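Reticulocyte binding protein (Streptococcus agalactiae COH1, PDB 3FAW) is a cell-wall-anchored pullulanase of group B Streptococcus that probably hydrolyses alpha-1,6 glucosidic linkages in pullulan and related alpha-glucans. Local coordinates at residues 272-284 and 291-303. Sequence-based numbering, arbitrary orientation.
Sequences EAHVRDFTSDQSL and QLGTFAAFSEKLD
Phe278 and Phe298 form the aromatic part of this contact. CD2 of Phe278 sits over the centre of the Phe298 ring, 3.4 Å from Phe298 CE1. The ring planes are inclined at 37°, with the centroids 4.5 Å apart. Phe298 has CG anti to its own N (chi1 -159°), and this swings the ring out from the helix toward the other segment. Ala273 CB and Val275 CA then meet its edge.

Aliphatic groups make the other packing contacts. Val275 CG1 packs on the Thr294 carbonyl carbon, and its CG2 lies 4.2 Å from Phe295 CE1. Lys301 CB touches Phe278 CE2, while farther along the chain Lys301 CE meets Leu284 CD2 at 3.6 Å. Leu292 CD1 lies over one face of the Arg276 guanidinium, off its centre. That arginine also forms a salt bridge with Asp668.

A single direct hydrogen bond joins the segments, from Gly293 N to Thr279 OG1 (2.9 Å, 145°). Thr279 OG1 is turned between its backbone N and carbonyl carbon, where it meets Gly293 N, and CG2 lies against the Ala297 carbonyl. The same hydroxyl donates to a water 2.6 Å away, which in turn donates to Val275 O and Thr294 O. A second water links Arg276 NH1 to Gly293 O. Gly293, with positive phi, belongs to a type II turn and passes close to Arg276, CA to CA 3.9 Å. Thr294 follows as N-cap, its OG1 accepting from Ala297 N and donating to Gln291 O.

The contact lies in the catalytic TIM barrel of this alpha-amylase-family enzyme. It joins the end of the first barrel strand, 269-273, and the loop after it to the turn at 291-294, helix 295-298 and Lys301; helix 302-308 then leads to the second strand, 312-315. Val275 and Phe298 both touch Leu315 of that strand, and Phe295 packs on Leu372 and Leu375 of helix 367-381.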
loop_
_atom_site.group_PDB
_atom_site.type_symbol
_atom_site.label_atom_id
_atom_site.label_comp_id
_atom_site.label_asym_id
_atom_site.label_seq_id
_atom_site.Cartn_x
_atom_site.Cartn_y
_atom_site.Cartn_z
ATOM N N GLU A 272 9.761 -1.920 5.722
ATOM C CA GLU A 272 9.303 -1.510 4.384
ATOM C C GLU A 272 10.448 -1.215 3.411
ATOM O O GLU A 272 11.148 -0.211 3.557
ATOM C CB GLU A 272 8.387 -0.284 4.478
ATOM C CG GLU A 272 7.691 0.076 3.150
ATOM C CD GLU A 272 7.210 1.518 3.085
ATOM O OE1 GLU A 272 7.859 2.402 3.679
ATOM O OE2 GLU A 272 6.181 1.773 2.424
ATOM N N ALA A 273 10.600 -2.075 2.401
ATOM C CA ALA A 273 11.648 -1.932 1.382
ATOM C C ALA A 273 11.118 -1.989 -0.059
ATOM O O ALA A 273 10.148 -2.689 -0.362
ATOM C CB ALA A 273 12.715 -3.010 1.581
ATOM N N HIS A 274 11.776 -1.234 -0.935
ATOM C CA HIS A 274 11.578 -1.295 -2.383
ATOM C C HIS A 274 12.667 -2.215 -2.970
ATOM O O HIS A 274 13.837 -2.119 -2.593
ATOM C CB HIS A 274 11.701 0.123 -2.943
ATOM C CG HIS A 274 11.306 0.269 -4.377
ATOM N ND1 HIS A 274 12.126 -0.106 -5.420
ATOM C CD2 HIS A 274 10.200 0.805 -4.944
ATOM C CE1 HIS A 274 11.529 0.168 -6.566
ATOM N NE2 HIS A 274 10.359 0.722 -6.306
ATOM N N VAL A 275 12.274 -3.109 -3.878
ATOM C CA VAL A 275 13.173 -4.158 -4.396
ATOM C C VAL A 275 14.393 -3.603 -5.137
ATOM O O VAL A 275 15.489 -4.167 -5.054
ATOM C CB VAL A 275 12.415 -5.146 -5.317
ATOM C CG1 VAL A 275 13.377 -6.148 -5.954
ATOM C CG2 VAL A 275 11.335 -5.876 -4.531
ATOM N N ARG A 276 14.192 -2.508 -5.864
ATOM C CA ARG A 276 15.287 -1.782 -6.508
ATOM C C ARG A 276 16.221 -1.151 -5.469
ATOM O O ARG A 276 17.428 -1.416 -5.468
ATOM C CB ARG A 276 14.729 -0.693 -7.432
ATOM C CG ARG A 276 15.779 0.130 -8.177
ATOM C CD ARG A 276 16.492 -0.703 -9.217
ATOM N NE ARG A 276 17.380 0.103 -10.053
ATOM C CZ ARG A 276 18.013 -0.337 -11.139
ATOM N NH1 ARG A 276 17.867 -1.592 -11.556
ATOM N NH2 ARG A 276 18.795 0.487 -11.816
ATOM N N ASP A 277 15.646 -0.326 -4.591
ATOM C CA ASP A 277 16.411 0.417 -3.576
ATOM C C ASP A 277 17.400 -0.454 -2.815
ATOM O O ASP A 277 18.544 -0.058 -2.583
ATOM C CB ASP A 277 15.472 1.043 -2.528
ATOM C CG ASP A 277 14.564 2.120 -3.098
ATOM O OD1 ASP A 277 14.664 2.444 -4.302
ATOM O OD2 ASP A 277 13.734 2.638 -2.320
ATOM N N PHE A 278 16.938 -1.633 -2.413
ATOM C CA PHE A 278 17.640 -2.454 -1.436
ATOM C C PHE A 278 18.958 -3.041 -1.951
ATOM O O PHE A 278 19.779 -3.477 -1.146
ATOM C CB PHE A 278 16.718 -3.580 -0.944
ATOM C CG PHE A 278 17.161 -4.228 0.350
ATOM C CD1 PHE A 278 17.447 -3.461 1.473
ATOM C CD2 PHE A 278 17.252 -5.613 0.452
ATOM C CE1 PHE A 278 17.837 -4.055 2.665
ATOM C CE2 PHE A 278 17.638 -6.214 1.640
ATOM C CZ PHE A 278 17.928 -5.432 2.752
ATOM N N THR A 279 19.154 -3.060 -3.272
ATOM C CA THR A 279 20.388 -3.596 -3.866
ATOM C C THR A 279 20.924 -2.806 -5.069
ATOM O O THR A 279 21.675 -3.355 -5.873
ATOM C CB THR A 279 20.199 -5.083 -4.290
ATOM O OG1 THR A 279 19.173 -5.178 -5.287
ATOM C CG2 THR A 279 19.829 -5.953 -3.082
ATOM N N SER A 280 20.565 -1.526 -5.187
ATOM C CA SER A 280 21.030 -0.690 -6.306
ATOM C C SER A 280 22.310 0.099 -6.002
ATOM O O SER A 280 22.818 0.806 -6.870
ATOM C CB SER A 280 19.935 0.283 -6.748
ATOM O OG SER A 280 19.620 1.210 -5.724
ATOM N N ASP A 281 22.828 -0.021 -4.782
ATOM C CA ASP A 281 24.067 0.665 -4.388
ATOM C C ASP A 281 25.253 0.236 -5.262
ATOM O O ASP A 281 25.528 -0.960 -5.412
ATOM C CB ASP A 281 24.378 0.374 -2.915
ATOM C CG ASP A 281 25.417 1.324 -2.318
ATOM O OD1 ASP A 281 26.098 2.054 -3.066
ATOM O OD2 ASP A 281 25.551 1.331 -1.079
ATOM N N GLN A 282 25.957 1.224 -5.817
ATOM C CA GLN A 282 27.180 0.998 -6.602
ATOM C C GLN A 282 28.230 0.226 -5.797
ATOM O O GLN A 282 29.060 -0.480 -6.365
ATOM C CB GLN A 282 27.786 2.334 -7.053
ATOM C CG GLN A 282 26.929 3.129 -8.032
ATOM C CD GLN A 282 27.307 4.603 -8.094
ATOM O OE1 GLN A 282 28.450 4.977 -7.827
ATOM N NE2 GLN A 282 26.342 5.447 -8.446
ATOM N N SER A 283 28.184 0.388 -4.474
ATOM C CA SER A 283 29.048 -0.337 -3.542
ATOM C C SER A 283 28.971 -1.855 -3.700
ATOM O O SER A 283 29.942 -2.552 -3.418
ATOM C CB SER A 283 28.678 0.038 -2.103
ATOM O OG SER A 283 29.422 -0.712 -1.162
ATOM N N LEU A 284 27.819 -2.357 -4.143
ATOM C CA LEU A 284 27.596 -3.796 -4.297
ATOM C C LEU A 284 28.141 -4.367 -5.612
ATOM O O LEU A 284 28.139 -5.587 -5.798
ATOM C CB LEU A 284 26.099 -4.122 -4.177
ATOM C CG LEU A 284 25.420 -3.807 -2.834
ATOM C CD1 LEU A 284 23.963 -4.241 -2.857
ATOM C CD2 LEU A 284 26.150 -4.461 -1.669
ATOM N N GLN A 291 21.778 -9.910 -10.654
ATOM C CA GLN A 291 21.643 -8.575 -11.226
ATOM C C GLN A 291 21.011 -7.617 -10.220
ATOM O O GLN A 291 20.082 -7.987 -9.505
ATOM C CB GLN A 291 20.803 -8.646 -12.500
ATOM C CG GLN A 291 20.945 -7.455 -13.428
ATOM C CD GLN A 291 20.407 -7.745 -14.822
ATOM O OE1 GLN A 291 19.615 -8.674 -15.016
ATOM N NE2 GLN A 291 20.834 -6.950 -15.799
ATOM N N LEU A 292 21.524 -6.390 -10.168
ATOM C CA LEU A 292 21.076 -5.407 -9.188
ATOM C C LEU A 292 19.591 -5.082 -9.337
ATOM O O LEU A 292 19.061 -5.049 -10.449
ATOM C CB LEU A 292 21.915 -4.126 -9.280
ATOM C CG LEU A 292 21.859 -3.294 -10.568
ATOM C CD1 LEU A 292 20.634 -2.411 -10.591
ATOM C CD2 LEU A 292 23.111 -2.436 -10.695
ATOM N N GLY A 293 18.926 -4.870 -8.203
ATOM C CA GLY A 293 17.531 -4.440 -8.183
ATOM C C GLY A 293 16.515 -5.498 -8.575
ATOM O O GLY A 293 15.418 -5.163 -9.015
ATOM N N THR A 294 16.876 -6.768 -8.407
ATOM C CA THR A 294 15.999 -7.890 -8.740
ATOM C C THR A 294 15.629 -8.681 -7.486
ATOM O O THR A 294 16.250 -8.511 -6.433
ATOM C CB THR A 294 16.672 -8.854 -9.749
ATOM O OG1 THR A 294 17.841 -9.439 -9.160
ATOM C CG2 THR A 294 17.060 -8.126 -11.044
ATOM N N PHE A 295 14.613 -9.540 -7.611
ATOM C CA PHE A 295 14.230 -10.475 -6.544
ATOM C C PHE A 295 15.413 -11.345 -6.120
ATOM O O PHE A 295 15.610 -11.597 -4.929
ATOM C CB PHE A 295 13.085 -11.403 -6.993
ATOM C CG PHE A 295 11.789 -10.693 -7.311
ATOM C CD1 PHE A 295 11.213 -9.817 -6.401
ATOM C CD2 PHE A 295 11.131 -10.928 -8.514
ATOM C CE1 PHE A 295 10.019 -9.167 -6.692
ATOM C CE2 PHE A 295 9.936 -10.287 -8.807
ATOM C CZ PHE A 295 9.378 -9.406 -7.891
ATOM N N ALA A 296 16.181 -11.805 -7.107
ATOM C CA ALA A 296 17.327 -12.689 -6.884
ATOM C C ALA A 296 18.471 -12.010 -6.121
ATOM O O ALA A 296 19.163 -12.661 -5.335
ATOM C CB ALA A 296 17.834 -13.233 -8.219
ATOM N N ALA A 297 18.673 -10.712 -6.358
ATOM C CA ALA A 297 19.677 -9.935 -5.619
ATOM C C ALA A 297 19.213 -9.662 -4.182
ATOM O O ALA A 297 20.002 -9.769 -3.234
ATOM C CB ALA A 297 19.975 -8.619 -6.343
ATOM N N PHE A 298 17.937 -9.310 -4.031
ATOM C CA PHE A 298 17.341 -9.052 -2.711
ATOM C C PHE A 298 17.638 -10.190 -1.729
ATOM O O PHE A 298 17.965 -9.940 -0.569
ATOM C CB PHE A 298 15.822 -8.854 -2.841
ATOM C CG PHE A 298 15.189 -8.116 -1.682
ATOM C CD1 PHE A 298 14.690 -6.828 -1.857
ATOM C CD2 PHE A 298 15.070 -8.712 -0.427
ATOM C CE1 PHE A 298 14.089 -6.143 -0.803
ATOM C CE2 PHE A 298 14.474 -8.031 0.636
ATOM C CZ PHE A 298 13.980 -6.742 0.444
ATOM N N SER A 299 17.527 -11.435 -2.195
ATOM C CA SER A 299 17.780 -12.610 -1.346
ATOM C C SER A 299 19.208 -12.664 -0.787
ATOM O O SER A 299 19.437 -13.211 0.301
ATOM C CB SER A 299 17.484 -13.905 -2.104
ATOM O OG SER A 299 18.346 -14.048 -3.215
ATOM N N GLU A 300 20.155 -12.092 -1.530
ATOM C CA GLU A 300 21.559 -12.043 -1.117
ATOM C C GLU A 300 21.815 -11.104 0.069
ATOM O O GLU A 300 22.922 -11.090 0.613
ATOM C CB GLU A 300 22.452 -11.617 -2.291
ATOM C CG GLU A 300 22.333 -12.494 -3.535
ATOM C CD GLU A 300 23.357 -12.140 -4.604
ATOM O OE1 GLU A 300 24.577 -12.252 -4.338
ATOM O OE2 GLU A 300 22.945 -11.756 -5.715
ATOM N N LYS A 301 20.806 -10.322 0.456
ATOM C CA LYS A 301 20.915 -9.380 1.573
ATOM C C LYS A 301 19.909 -9.632 2.707
ATOM O O LYS A 301 19.700 -8.763 3.556
ATOM C CB LYS A 301 20.763 -7.946 1.038
ATOM C CG LYS A 301 21.955 -7.468 0.216
ATOM C CD LYS A 301 23.231 -7.515 1.056
ATOM C CE LYS A 301 24.334 -6.654 0.508
ATOM N NZ LYS A 301 25.448 -6.588 1.490
ATOM N N LEU A 302 19.310 -10.823 2.730
ATOM C CA LEU A 302 18.334 -11.189 3.768
ATOM C C LEU A 302 18.969 -11.476 5.130
ATOM O O LEU A 302 18.316 -11.310 6.163
ATOM C CB LEU A 302 17.496 -12.401 3.333
ATOM C CG LEU A 302 16.573 -12.219 2.122
ATOM C CD1 LEU A 302 15.916 -13.559 1.740
ATOM C CD2 LEU A 302 15.517 -11.148 2.371
ATOM N N ASP A 303 20.223 -11.925 5.130
ATOM C CA ASP A 303 20.968 -12.150 6.373
ATOM C C ASP A 303 21.014 -10.879 7.231
ATOM O O ASP A 303 20.828 -10.939 8.446
ATOM C CB ASP A 303 22.390 -12.644 6.074
ATOM C CG ASP A 303 22.450 -14.138 5.735
ATOM O OD1 ASP A 303 21.391 -14.800 5.655
ATOM O OD2 ASP A 303 23.575 -14.656 5.548
HETATM O O HOH W 1 16.892 -6.311 -4.780
HETATM O O HOH W 2 15.173 -3.343 -10.896
#